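Side-chain contacts in 4-alpha-glucanotransferase (Streptococcus agalactiae, PDB 6M6T), which is an amylomaltase, also named disproportionating enzyme, of the TIM-barrel clan, modelled as a single chain with glycan bound: residues 235-238 with 242-245; 264-269 with 277-282; 167-172 with 227-232; 231-236 with 268-273; 151-154 with 160-163. All coordinates share one frame; numbering follows the deposited sequence.

Contact 1 of 5, residues 235-238 with 242-245; sequences FKLD and QPLA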
# COMPACT_ATOMS: atom_id res chain seq x y z
N PHE A 235 -6.15 19.62 7.95
CA PHE A 235 -4.70 19.73 8.02
C PHE A 235 -4.28 21.02 8.70
O PHE A 235 -5.08 21.94 8.91
CB PHE A 235 -4.09 19.65 6.61
CG PHE A 235 -4.50 18.43 5.84
CD1 PHE A 235 -5.68 18.43 5.10
CD2 PHE A 235 -3.71 17.30 5.83
CE1 PHE A 235 -6.07 17.30 4.38
CE2 PHE A 235 -4.09 16.17 5.11
CZ PHE A 235 -5.28 16.17 4.38
N LYS A 236 -3.01 21.08 9.07
CA LYS A 236 -2.38 22.30 9.55
C LYS A 236 -1.77 22.98 8.33
O LYS A 236 -0.60 22.77 8.00
CB LYS A 236 -1.32 21.99 10.60
CG LYS A 236 -1.84 21.34 11.88
CD LYS A 236 -0.69 21.02 12.84
CE LYS A 236 -1.23 20.45 14.17
NZ LYS A 236 -0.19 20.15 15.21
N LEU A 237 -2.57 23.80 7.64
CA LEU A 237 -2.08 24.52 6.47
C LEU A 237 -2.42 26.00 6.60
O LEU A 237 -3.18 26.42 7.48
CB LEU A 237 -2.67 23.98 5.16
CG LEU A 237 -2.71 22.46 4.91
CD1 LEU A 237 -3.89 22.13 4.03
CD2 LEU A 237 -1.42 21.89 4.31
N ASP A 238 -1.83 26.79 5.71
CA ASP A 238 -2.05 28.23 5.64
C ASP A 238 -2.97 28.61 4.48
O ASP A 238 -3.58 27.75 3.83
CB ASP A 238 -0.70 28.96 5.57
CG ASP A 238 0.13 28.52 4.40
OD1 ASP A 238 -0.45 28.08 3.38
OD2 ASP A 238 1.38 28.62 4.50
N GLN A 242 -0.13 25.51 1.95
CA GLN A 242 1.13 24.81 2.10
C GLN A 242 1.30 24.33 3.54
O GLN A 242 0.84 24.98 4.49
CB GLN A 242 2.31 25.69 1.70
CG GLN A 242 1.97 26.59 0.54
CD GLN A 242 3.06 26.65 -0.49
OE1 GLN A 242 4.11 26.00 -0.36
NE2 GLN A 242 2.83 27.44 -1.54
N PRO A 243 1.95 23.19 3.72
CA PRO A 243 2.01 22.57 5.06
C PRO A 243 2.78 23.43 6.06
O PRO A 243 3.92 23.82 5.82
CB PRO A 243 2.71 21.23 4.80
CG PRO A 243 2.61 21.03 3.33
CD PRO A 243 2.60 22.36 2.70
N LEU A 244 2.13 23.72 7.20
CA LEU A 244 2.81 24.37 8.32
C LEU A 244 3.89 23.46 8.89
O LEU A 244 5.05 23.88 9.04
CB LEU A 244 1.81 24.73 9.43
CG LEU A 244 0.66 25.71 9.17
CD1 LEU A 244 -0.10 26.04 10.47
CD2 LEU A 244 1.19 26.95 8.47
N ALA A 245 3.52 22.22 9.21
CA ALA A 245 4.42 21.15 9.60
C ALA A 245 4.23 19.95 8.68
O ALA A 245 3.15 19.74 8.11
CB ALA A 245 4.15 20.75 11.03
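Lys236 and Leu244 are joined through their backbones: Leu244 N donates to Lys236 O at 3.0 Å with an N-H...O angle of 162°. Two residues on, nearer the chain reversal, Asp238 N makes only a weak hydrogen bond to Gln242 O. Between these two bonds Leu237 and Pro243 sit level with each other, forming a single beta bridge, and Leu237 CA adds a C-H...O contact to Gln242 O at 3.6 Å.

The Asp238 carboxylate supplies the third polar link. Its first torsion sets CG between the backbone N and the carbonyl carbon (57°), which brings OD1 to Gln242 N at 3.0 Å. That bond is nearly straight at hydrogen, yet the donor comes from above the carboxylate plane.

Van der Waals packing fills in around the backbone links. Leu237 CD2 lies 3.6 Å from Pro243 CA and a little farther from the proline ring at CB. From the 242-245 side, Leu244 spreads over the chain it pairs with: its CG lies near Lys236 O at 3.4 Å, while CD2 rests 4.0 Å from Asp238 CB. The ammonium of Lys236 leads elsewhere, to a salt bridge with Glu306 and a hydrogen bond with Tyr304.

The arrangement is that of a short, irregular hairpin, which reverses the chain at the surface just before strand 245-249 enters the four-stranded antiparallel sheet.

Contact 2 of 5, residues 264-269 with 277-282; sequences PIYNWD and DWWIYR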
# COMPACT_ATOMS: atom_id res chain seq x y z
N PRO A 264 1.41 16.29 4.68
CA PRO A 264 0.84 17.25 5.63
C PRO A 264 0.47 16.55 6.92
O PRO A 264 0.37 15.32 7.00
CB PRO A 264 -0.40 17.78 4.90
CG PRO A 264 -0.78 16.68 3.95
CD PRO A 264 0.52 16.04 3.53
N ILE A 265 0.24 17.35 7.95
CA ILE A 265 -0.05 16.90 9.30
C ILE A 265 -1.52 17.15 9.59
O ILE A 265 -2.15 18.05 9.03
CB ILE A 265 0.87 17.66 10.26
CG1 ILE A 265 2.31 17.19 10.07
CG2 ILE A 265 0.43 17.53 11.67
CD1 ILE A 265 2.60 15.88 10.75
N TYR A 266 -2.10 16.32 10.47
CA TYR A 266 -3.51 16.43 10.79
C TYR A 266 -3.76 17.48 11.87
O TYR A 266 -3.00 17.60 12.84
CB TYR A 266 -4.07 15.07 11.23
CG TYR A 266 -4.22 14.09 10.08
CD1 TYR A 266 -5.02 14.40 8.98
CD2 TYR A 266 -3.54 12.86 10.07
CE1 TYR A 266 -5.16 13.52 7.92
CE2 TYR A 266 -3.67 11.98 9.01
CZ TYR A 266 -4.47 12.31 7.93
OH TYR A 266 -4.61 11.46 6.86
N ASN A 267 -4.84 18.25 11.71
CA ASN A 267 -5.35 19.11 12.79
C ASN A 267 -6.35 18.25 13.56
O ASN A 267 -7.57 18.35 13.41
CB ASN A 267 -5.99 20.38 12.23
CG ASN A 267 -6.57 21.29 13.32
OD1 ASN A 267 -5.94 21.51 14.36
ND2 ASN A 267 -7.77 21.81 13.09
N TRP A 268 -5.79 17.36 14.38
CA TRP A 268 -6.60 16.33 15.01
C TRP A 268 -7.73 16.91 15.85
O TRP A 268 -8.71 16.21 16.13
CB TRP A 268 -5.70 15.42 15.86
CG TRP A 268 -4.92 14.38 15.08
CD1 TRP A 268 -3.59 14.41 14.77
CD2 TRP A 268 -5.42 13.16 14.52
NE1 TRP A 268 -3.23 13.30 14.06
CE2 TRP A 268 -4.33 12.51 13.88
CE3 TRP A 268 -6.68 12.55 14.49
CZ2 TRP A 268 -4.47 11.29 13.23
CZ3 TRP A 268 -6.81 11.33 13.84
CH2 TRP A 268 -5.71 10.71 13.21
N ASP A 269 -7.63 18.20 16.23
CA ASP A 269 -8.73 18.84 16.94
C ASP A 269 -9.97 18.95 16.06
O ASP A 269 -11.08 18.62 16.51
CB ASP A 269 -8.30 20.20 17.47
CG ASP A 269 -7.23 20.10 18.56
OD1 ASP A 269 -7.50 19.45 19.60
OD2 ASP A 269 -6.12 20.65 18.36
N ASP A 277 -15.64 12.11 11.21
CA ASP A 277 -16.38 11.85 9.98
C ASP A 277 -15.49 11.27 8.88
O ASP A 277 -15.74 10.17 8.36
CB ASP A 277 -17.01 13.19 9.54
CG ASP A 277 -18.03 13.05 8.38
OD1 ASP A 277 -17.70 12.51 7.28
OD2 ASP A 277 -19.17 13.54 8.57
N TRP A 278 -14.42 11.98 8.56
CA TRP A 278 -13.59 11.59 7.42
C TRP A 278 -12.93 10.23 7.66
O TRP A 278 -12.81 9.42 6.73
CB TRP A 278 -12.53 12.66 7.16
CG TRP A 278 -11.66 12.40 5.97
CD1 TRP A 278 -12.06 12.34 4.65
CD2 TRP A 278 -10.25 12.20 5.98
NE1 TRP A 278 -10.96 12.10 3.85
CE2 TRP A 278 -9.84 12.01 4.64
CE3 TRP A 278 -9.28 12.15 6.99
CZ2 TRP A 278 -8.51 11.78 4.29
CZ3 TRP A 278 -7.96 11.93 6.64
CH2 TRP A 278 -7.59 11.75 5.30
N TRP A 279 -12.49 9.97 8.89
CA TRP A 279 -11.84 8.70 9.19
C TRP A 279 -12.82 7.54 9.14
O TRP A 279 -12.47 6.43 8.71
CB TRP A 279 -11.20 8.78 10.57
CG TRP A 279 -9.85 9.40 10.56
CD1 TRP A 279 -9.50 10.58 11.14
CD2 TRP A 279 -8.66 8.87 9.97
NE1 TRP A 279 -8.15 10.82 10.94
CE2 TRP A 279 -7.62 9.78 10.22
CE3 TRP A 279 -8.38 7.71 9.24
CZ2 TRP A 279 -6.32 9.58 9.77
CZ3 TRP A 279 -7.09 7.51 8.81
CH2 TRP A 279 -6.08 8.43 9.07
N ILE A 280 -14.06 7.76 9.59
CA ILE A 280 -15.07 6.72 9.46
C ILE A 280 -15.28 6.39 8.00
O ILE A 280 -15.42 5.22 7.63
CB ILE A 280 -16.39 7.15 10.13
CG1 ILE A 280 -16.16 7.44 11.62
CG2 ILE A 280 -17.47 6.10 9.92
CD1 ILE A 280 -15.86 6.23 12.42
N TYR A 281 -15.23 7.40 7.14
CA TYR A 281 -15.40 7.17 5.71
C TYR A 281 -14.20 6.43 5.11
O TYR A 281 -14.37 5.50 4.30
CB TYR A 281 -15.64 8.52 5.04
CG TYR A 281 -15.23 8.67 3.60
CD1 TYR A 281 -16.06 8.24 2.57
CD2 TYR A 281 -14.03 9.28 3.27
CE1 TYR A 281 -15.68 8.39 1.25
CE2 TYR A 281 -13.65 9.44 1.96
CZ TYR A 281 -14.48 9.00 0.95
OH TYR A 281 -14.08 9.16 -0.36
N ARG A 282 -12.99 6.79 5.53
CA ARG A 282 -11.80 6.07 5.07
C ARG A 282 -11.89 4.59 5.43
O ARG A 282 -11.76 3.72 4.56
CB ARG A 282 -10.54 6.70 5.66
CG ARG A 282 -10.08 7.99 5.00
CD ARG A 282 -8.58 8.21 5.19
NE ARG A 282 -7.79 7.27 4.41
CZ ARG A 282 -6.46 7.26 4.37
NH1 ARG A 282 -5.78 8.16 5.08
NH2 ARG A 282 -5.82 6.38 3.63
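An aromatic cluster of Tyr266, Trp268, Trp278 and Trp279 joins the residues leading into helix 268-273, and its first residue, to helix 277-289. Across the contact Trp279 meets two of these rings. It points its edge at the face of Tyr266 in an offset edge-to-face pair, centroids 5.5 Å apart and planes at 65°, with its CZ2 3.7 Å from Tyr266 CE2. Against Trp268 it lies in a parallel plane, but the two indoles are slid apart and barely overlap; the nearest atoms are Trp268 CZ3 and Trp279 NE1, 3.2 Å apart.

Trp278 meets Tyr266 rim to rim, neither ring covering the other: its CZ3 lies 3.5 Å from Tyr266 CE1, and the phenol OH sits at the edge of the indole, near its plane. With CG anti to the backbone N (chi1 -177°), Trp278 leaves its helix in a different direction from Trp279, and Tyr266 meets both consecutive tryptophans. The phenol OH is hydrogen-bonded to Ile219 O, and Arg282 NH2 to Pro218 O, both just past strand 212-217.

Trp279 also packs on Met217 of that strand. This is the buried packing of barrel helix 277-289, ahead of strand 292-295, against the excursion that follows strand 212-217.

Contact 3 of 5, residues 167-172 with 227-232; sequences IRREEE and EVWTMP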
# COMPACT_ATOMS: atom_id res chain seq x y z
N ILE A 167 -6.92 27.56 -6.66
CA ILE A 167 -6.26 26.87 -5.56
C ILE A 167 -7.15 26.81 -4.32
O ILE A 167 -7.15 25.82 -3.58
CB ILE A 167 -4.90 27.54 -5.27
CG1 ILE A 167 -3.81 26.88 -6.13
CG2 ILE A 167 -4.56 27.48 -3.80
CD1 ILE A 167 -2.50 27.61 -6.14
N ARG A 168 -7.97 27.83 -4.11
CA ARG A 168 -8.90 27.83 -2.99
C ARG A 168 -10.36 27.78 -3.45
O ARG A 168 -11.25 28.29 -2.77
CB ARG A 168 -8.66 29.04 -2.09
CG ARG A 168 -8.28 30.28 -2.85
CD ARG A 168 -7.99 31.43 -1.93
NE ARG A 168 -7.70 32.64 -2.69
CZ ARG A 168 -6.50 32.90 -3.20
NH1 ARG A 168 -5.51 32.03 -3.04
NH2 ARG A 168 -6.31 34.03 -3.89
N ARG A 169 -10.60 27.17 -4.61
CA ARG A 169 -11.93 26.77 -5.08
C ARG A 169 -12.98 27.88 -4.92
O ARG A 169 -13.99 27.72 -4.23
CB ARG A 169 -12.40 25.50 -4.36
CG ARG A 169 -11.33 24.69 -3.68
CD ARG A 169 -11.94 23.46 -3.06
NE ARG A 169 -12.20 22.46 -4.08
CZ ARG A 169 -13.41 22.17 -4.58
NH1 ARG A 169 -14.48 22.80 -4.11
NH2 ARG A 169 -13.53 21.24 -5.53
N GLU A 170 -12.75 29.01 -5.58
CA GLU A 170 -13.78 30.03 -5.66
C GLU A 170 -14.76 29.65 -6.75
O GLU A 170 -14.35 29.36 -7.88
CB GLU A 170 -13.18 31.42 -5.91
CG GLU A 170 -11.87 31.72 -5.15
CD GLU A 170 -12.00 31.77 -3.61
OE1 GLU A 170 -13.14 31.72 -3.08
OE2 GLU A 170 -10.95 31.86 -2.92
N GLU A 171 -16.06 29.63 -6.43
CA GLU A 171 -17.00 28.84 -7.22
C GLU A 171 -17.13 29.34 -8.66
O GLU A 171 -17.51 28.55 -9.54
CB GLU A 171 -18.37 28.79 -6.54
CG GLU A 171 -18.44 27.80 -5.33
CD GLU A 171 -18.56 26.30 -5.73
OE1 GLU A 171 -18.71 25.44 -4.82
OE2 GLU A 171 -18.51 26.00 -6.95
N GLU A 172 -16.79 30.59 -8.93
CA GLU A 172 -16.76 31.06 -10.32
C GLU A 172 -15.58 30.46 -11.07
O GLU A 172 -15.73 29.99 -12.21
CB GLU A 172 -16.74 32.59 -10.34
CG GLU A 172 -18.15 33.24 -10.28
CD GLU A 172 -18.21 34.55 -9.47
OE1 GLU A 172 -18.97 35.48 -9.87
OE2 GLU A 172 -17.53 34.65 -8.43
N GLU A 227 -7.70 16.04 -1.22
CA GLU A 227 -8.21 16.25 0.13
C GLU A 227 -7.71 17.57 0.72
O GLU A 227 -8.47 18.31 1.35
CB GLU A 227 -7.84 15.07 1.04
CG GLU A 227 -8.83 13.91 1.00
CD GLU A 227 -8.56 12.92 -0.13
OE1 GLU A 227 -7.39 12.83 -0.59
OE2 GLU A 227 -9.50 12.22 -0.56
N VAL A 228 -6.42 17.87 0.52
CA VAL A 228 -5.86 19.17 0.87
C VAL A 228 -6.57 20.27 0.10
O VAL A 228 -6.65 21.42 0.57
CB VAL A 228 -4.35 19.16 0.59
CG1 VAL A 228 -3.75 20.55 0.76
CG2 VAL A 228 -3.66 18.16 1.51
N TRP A 229 -7.09 19.95 -1.09
CA TRP A 229 -7.82 20.90 -1.91
C TRP A 229 -9.26 21.11 -1.42
O TRP A 229 -9.65 22.24 -1.08
CB TRP A 229 -7.81 20.41 -3.35
CG TRP A 229 -8.18 21.45 -4.33
CD1 TRP A 229 -7.77 22.75 -4.34
CD2 TRP A 229 -9.05 21.29 -5.45
NE1 TRP A 229 -8.33 23.41 -5.39
CE2 TRP A 229 -9.13 22.54 -6.09
CE3 TRP A 229 -9.79 20.22 -5.97
CZ2 TRP A 229 -9.89 22.75 -7.24
CZ3 TRP A 229 -10.56 20.43 -7.10
CH2 TRP A 229 -10.60 21.68 -7.72
N THR A 230 -10.08 20.05 -1.39
CA THR A 230 -11.50 20.19 -1.07
C THR A 230 -11.79 20.26 0.42
O THR A 230 -12.86 20.73 0.81
CB THR A 230 -12.30 19.03 -1.65
OG1 THR A 230 -12.08 17.88 -0.84
CG2 THR A 230 -11.88 18.73 -3.07
N MET A 231 -10.88 19.77 1.26
CA MET A 231 -11.12 19.68 2.71
C MET A 231 -9.88 20.13 3.47
O MET A 231 -9.30 19.36 4.24
CB MET A 231 -11.51 18.25 3.09
CG MET A 231 -12.84 17.75 2.55
SD MET A 231 -13.11 16.03 3.05
CE MET A 231 -12.07 15.16 1.87
N PRO A 232 -9.47 21.39 3.30
CA PRO A 232 -8.22 21.84 3.94
C PRO A 232 -8.28 21.87 5.45
O PRO A 232 -7.22 21.87 6.10
CB PRO A 232 -8.03 23.26 3.37
CG PRO A 232 -9.43 23.72 3.08
CD PRO A 232 -10.16 22.49 2.61
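One face of the Trp229 indole carries the Arg169 side chain, and its edge is turned to the Ile167 carbonyl. Arg169 NE stands over the middle of the ring system, and CZ lies 4.2 Å from the centroid of the six-membered ring, only 9° off its normal, a cation-pi contact. The guanidinium is steeply inclined rather than stacked flat, its plane 72° from that of the indole; its own edge faces Trp229, and one of its faces lies against Thr230 CB.

Arg169, with positive phi, is the C-prime residue of the Schellman motif that ends helix 164-167. Its chain is extended at chi2 and bends at chi3 (77°), bringing NE and NH2 back across the ring. Nearer the backbone, CG makes a CH-pi contact with the five-membered ring at 4.0 Å from its centroid.

Trp229 lies in the last turn of helix 226-230. Its NE1 is hydrogen-bonded to Ile166 O, which ties the indole to the same helix end that launches Arg169. Lys241 NZ hydrogen-bonds to both Ile167 O and Trp229 O, linking the two segments through a third residue. Phe146 and Ile149 of helix 140-152 also pack on Trp229.

On the Thr230 side, the methyl CG2 rests 3.9 Å from Arg169 NE, while Arg169 CD lies 3.3 Å from Trp229 O.

Contact 4 of 5, residues 231-236 with 268-273; sequences MPELFK and WDYHKE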
# COMPACT_ATOMS: atom_id res chain seq x y z
N MET A 231 -10.88 19.77 1.26
CA MET A 231 -11.12 19.68 2.71
C MET A 231 -9.88 20.13 3.47
O MET A 231 -9.30 19.36 4.24
CB MET A 231 -11.51 18.25 3.09
CG MET A 231 -12.84 17.75 2.55
SD MET A 231 -13.11 16.03 3.05
CE MET A 231 -12.07 15.16 1.87
N PRO A 232 -9.47 21.39 3.30
CA PRO A 232 -8.22 21.84 3.94
C PRO A 232 -8.28 21.87 5.45
O PRO A 232 -7.22 21.87 6.10
CB PRO A 232 -8.03 23.26 3.37
CG PRO A 232 -9.43 23.72 3.08
CD PRO A 232 -10.16 22.49 2.61
N GLU A 233 -9.48 21.91 6.04
CA GLU A 233 -9.70 22.03 7.47
C GLU A 233 -9.32 20.77 8.24
O GLU A 233 -9.46 20.75 9.47
CB GLU A 233 -11.17 22.39 7.72
CG GLU A 233 -12.16 21.32 7.25
CD GLU A 233 -12.62 21.49 5.79
OE1 GLU A 233 -13.63 20.86 5.41
OE2 GLU A 233 -11.98 22.25 5.03
N LEU A 234 -8.85 19.73 7.56
CA LEU A 234 -8.33 18.53 8.20
C LEU A 234 -6.84 18.61 8.51
O LEU A 234 -6.32 17.77 9.26
CB LEU A 234 -8.58 17.29 7.31
CG LEU A 234 -9.98 17.09 6.73
CD1 LEU A 234 -10.01 15.92 5.75
CD2 LEU A 234 -10.97 16.90 7.85
N PHE A 235 -6.15 19.62 7.95
CA PHE A 235 -4.70 19.73 8.02
C PHE A 235 -4.28 21.02 8.70
O PHE A 235 -5.08 21.94 8.91
CB PHE A 235 -4.09 19.65 6.61
CG PHE A 235 -4.50 18.43 5.84
CD1 PHE A 235 -5.68 18.43 5.10
CD2 PHE A 235 -3.71 17.30 5.83
CE1 PHE A 235 -6.07 17.30 4.38
CE2 PHE A 235 -4.09 16.17 5.11
CZ PHE A 235 -5.28 16.17 4.38
N LYS A 236 -3.01 21.08 9.07
CA LYS A 236 -2.38 22.30 9.55
C LYS A 236 -1.77 22.98 8.33
O LYS A 236 -0.60 22.77 8.00
CB LYS A 236 -1.32 21.99 10.60
CG LYS A 236 -1.84 21.34 11.88
CD LYS A 236 -0.69 21.02 12.84
CE LYS A 236 -1.23 20.45 14.17
NZ LYS A 236 -0.19 20.15 15.21
N TRP A 268 -5.79 17.36 14.38
CA TRP A 268 -6.60 16.33 15.01
C TRP A 268 -7.73 16.91 15.85
O TRP A 268 -8.71 16.21 16.13
CB TRP A 268 -5.70 15.42 15.86
CG TRP A 268 -4.92 14.38 15.08
CD1 TRP A 268 -3.59 14.41 14.77
CD2 TRP A 268 -5.42 13.16 14.52
NE1 TRP A 268 -3.23 13.30 14.06
CE2 TRP A 268 -4.33 12.51 13.88
CE3 TRP A 268 -6.68 12.55 14.49
CZ2 TRP A 268 -4.47 11.29 13.23
CZ3 TRP A 268 -6.81 11.33 13.84
CH2 TRP A 268 -5.71 10.71 13.21
N ASP A 269 -7.63 18.20 16.23
CA ASP A 269 -8.73 18.84 16.94
C ASP A 269 -9.97 18.95 16.06
O ASP A 269 -11.08 18.62 16.51
CB ASP A 269 -8.30 20.20 17.47
CG ASP A 269 -7.23 20.10 18.56
OD1 ASP A 269 -7.50 19.45 19.60
OD2 ASP A 269 -6.12 20.65 18.36
N TYR A 270 -9.80 19.40 14.80
CA TYR A 270 -10.95 19.45 13.89
C TYR A 270 -11.56 18.07 13.72
O TYR A 270 -12.79 17.95 13.58
CB TYR A 270 -10.58 20.01 12.52
CG TYR A 270 -11.77 20.01 11.55
CD1 TYR A 270 -12.70 21.05 11.56
CD2 TYR A 270 -11.97 18.98 10.64
CE1 TYR A 270 -13.80 21.05 10.69
CE2 TYR A 270 -13.06 18.97 9.77
CZ TYR A 270 -13.97 20.01 9.80
OH TYR A 270 -15.04 20.01 8.94
N HIS A 271 -10.74 17.03 13.74
CA HIS A 271 -11.27 15.67 13.64
C HIS A 271 -12.12 15.33 14.86
O HIS A 271 -13.27 14.89 14.72
CB HIS A 271 -10.14 14.67 13.47
CG HIS A 271 -9.34 14.85 12.22
ND1 HIS A 271 -9.13 13.83 11.32
CD2 HIS A 271 -8.70 15.94 11.72
CE1 HIS A 271 -8.39 14.28 10.32
NE2 HIS A 271 -8.12 15.56 10.54
N LYS A 272 -11.56 15.51 16.07
CA LYS A 272 -12.32 15.19 17.28
C LYS A 272 -13.65 15.94 17.29
O LYS A 272 -14.70 15.35 17.56
CB LYS A 272 -11.51 15.50 18.54
CG LYS A 272 -11.95 14.67 19.75
CD LYS A 272 -11.69 15.36 21.08
CE LYS A 272 -12.07 14.46 22.25
NZ LYS A 272 -13.50 14.04 22.17
N GLU A 273 -13.62 17.23 16.95
CA GLU A 273 -14.87 17.98 16.93
C GLU A 273 -15.82 17.43 15.87
O GLU A 273 -17.03 17.29 16.12
CB GLU A 273 -14.60 19.47 16.72
CG GLU A 273 -14.58 20.30 18.02
CD GLU A 273 -15.97 20.65 18.57
OE1 GLU A 273 -16.84 21.09 17.77
OE2 GLU A 273 -16.20 20.51 19.80
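Leu234 O is gripped by two donors, the ring nitrogen of His271 and the backbone N of Asn267. His271 NE2 donates at 3.1 Å to Leu234 O with an angle of 161° at the hydrogen. It arrives in the carbonyl plane, on a lone pair, and the oxygen in turn lies almost in the plane of the imidazole. The bond helps set the rotation of the ring and is consistent with a proton on NE2.

The acceptor ends the 3-10 turn 232-234, and the donor belongs to the short helix 268-273, so the bond ties the turn that follows helix 226-230 to the helix that follows strand 259-264. Asn267, the second donor, is the N-cap residue of that helix.

Tyr270 packs against Glu233 and Leu234 of the same turn. Its ring leaves the helix beside the carbonyl carbon (chi1 178°) and reaches Glu233, whose CG stands over one face, 3.7 Å from the centroid, in a CH-pi contact. Glu233 bends at chi2, and its carboxylate plane stands almost perpendicular to the phenol ring. Leu234 CD2 approaches the same ring obliquely, 3.5 Å from Tyr270 CE2, and Tyr270 CG lies 3.2 Å from Glu233 O.

Contact 5 of 5, residues 151-154 with 160-163; sequences EHFG and EWDD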
# COMPACT_ATOMS: atom_id res chain seq x y z
N GLU A 151 -3.16 18.50 -14.59
CA GLU A 151 -2.56 18.29 -15.90
C GLU A 151 -2.53 19.59 -16.69
O GLU A 151 -1.53 19.85 -17.38
CB GLU A 151 -3.32 17.18 -16.65
CG GLU A 151 -2.81 15.77 -16.28
CD GLU A 151 -3.78 14.62 -16.61
OE1 GLU A 151 -4.85 14.86 -17.23
OE2 GLU A 151 -3.46 13.46 -16.25
N HIS A 152 -3.55 20.45 -16.55
CA HIS A 152 -3.55 21.73 -17.25
C HIS A 152 -2.33 22.55 -16.87
O HIS A 152 -1.63 23.07 -17.74
CB HIS A 152 -4.83 22.53 -16.98
CG HIS A 152 -4.82 23.92 -17.58
ND1 HIS A 152 -5.61 24.95 -17.10
CD2 HIS A 152 -4.11 24.44 -18.61
CE1 HIS A 152 -5.39 26.04 -17.81
NE2 HIS A 152 -4.49 25.76 -18.73
N PHE A 153 -2.04 22.63 -15.58
CA PHE A 153 -0.91 23.40 -15.08
C PHE A 153 0.41 22.67 -15.26
O PHE A 153 1.40 23.03 -14.59
CB PHE A 153 -1.13 23.77 -13.61
CG PHE A 153 -2.20 24.79 -13.42
CD1 PHE A 153 -2.21 25.95 -14.18
CD2 PHE A 153 -3.23 24.57 -12.52
CE1 PHE A 153 -3.21 26.89 -14.03
CE2 PHE A 153 -4.23 25.51 -12.37
CZ PHE A 153 -4.23 26.66 -13.13
N GLY A 154 0.42 21.66 -16.12
CA GLY A 154 1.64 20.96 -16.46
C GLY A 154 2.10 19.96 -15.42
O GLY A 154 3.31 19.84 -15.19
N GLU A 160 1.74 24.98 -6.14
CA GLU A 160 2.41 25.84 -7.11
C GLU A 160 1.59 26.05 -8.38
O GLU A 160 2.15 26.46 -9.40
CB GLU A 160 3.80 25.28 -7.44
CG GLU A 160 3.81 23.85 -7.99
CD GLU A 160 5.21 23.33 -8.39
OE1 GLU A 160 5.30 22.15 -8.83
OE2 GLU A 160 6.21 24.09 -8.26
N TRP A 161 0.28 25.79 -8.35
CA TRP A 161 -0.57 26.19 -9.47
C TRP A 161 -0.48 27.71 -9.63
O TRP A 161 0.01 28.42 -8.75
CB TRP A 161 -2.04 25.78 -9.27
CG TRP A 161 -2.32 24.29 -9.28
CD1 TRP A 161 -1.43 23.27 -9.55
CD2 TRP A 161 -3.57 23.64 -8.98
NE1 TRP A 161 -2.06 22.04 -9.44
CE2 TRP A 161 -3.37 22.24 -9.09
CE3 TRP A 161 -4.84 24.11 -8.63
CZ2 TRP A 161 -4.39 21.32 -8.87
CZ3 TRP A 161 -5.86 23.18 -8.40
CH2 TRP A 161 -5.62 21.80 -8.52
N ASP A 162 -0.94 28.20 -10.77
CA ASP A 162 -0.79 29.62 -11.11
C ASP A 162 -1.98 30.48 -10.72
O ASP A 162 -1.81 31.68 -10.48
CB ASP A 162 -0.53 29.78 -12.61
CG ASP A 162 0.76 29.11 -13.05
OD1 ASP A 162 1.04 28.01 -12.52
OD2 ASP A 162 1.47 29.68 -13.91
N ASP A 163 -3.17 29.90 -10.63
CA ASP A 163 -4.40 30.65 -10.42
C ASP A 163 -4.83 30.44 -8.97
O ASP A 163 -5.43 29.42 -8.61
CB ASP A 163 -5.44 30.18 -11.43
CG ASP A 163 -6.73 30.95 -11.35
OD1 ASP A 163 -6.82 31.92 -10.56
OD2 ASP A 163 -7.66 30.58 -12.09
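Phe153 reaches across to Trp161, beginning at CB, which lies 4.1 Å from Trp161 CD1. CG is anti to the carbonyl carbon (chi1 -70°), turning the ring toward the 160-163 segment. Along one side, CD2 stands over a face of the indole, 3.4 Å from Trp161 CG, and CE2 follows at 3.8 Å from Trp161 CB. The planes are 37° apart, an oblique meeting that is neither a stack nor edge-to-face. Across the ring from CD2, CE1 lies 4.2 Å from Asp162 N, which sits over the ring centre on the same side as Trp161 CG. At the tip, CZ meets Asp163 CB at 4.1 Å.

Both ends of the loop are capped. Gly154, with positive phi, is the C-prime residue of the Schellman motif closing helix 140-152, and Asp163 is the N-cap of helix 164-167, its OD1 bonded to Ala165 N. The phenyl ring sits where one helix ends and the next begins, touching Ile166 of helix 164-167 and Tyr177 of helix 171-180.

How the contacts relate
Along the chain, contact 5 closes first; contacts 3 and 4 then share Met231 and Pro232, contact 4 shares Phe235 and Lys236 with contact 1, and contact 2 shares Trp268 and Asp269 with contact 4. Contacts 2 and 4 are nearest, centres about 6 Å apart and both on helix 268-273, while contacts 2 and 5 lie about 27 Å apart between centres. Contact 3 bridges the two ends: Trp229 packs on Trp161 of contact 5, and Val228 on Leu237 of contact 1. Together they connect the helical region of 140-180, through helix 226-230, to the antiparallel sheet and to barrel helix 277-289, so that segments distant in sequence form one continuous packed region.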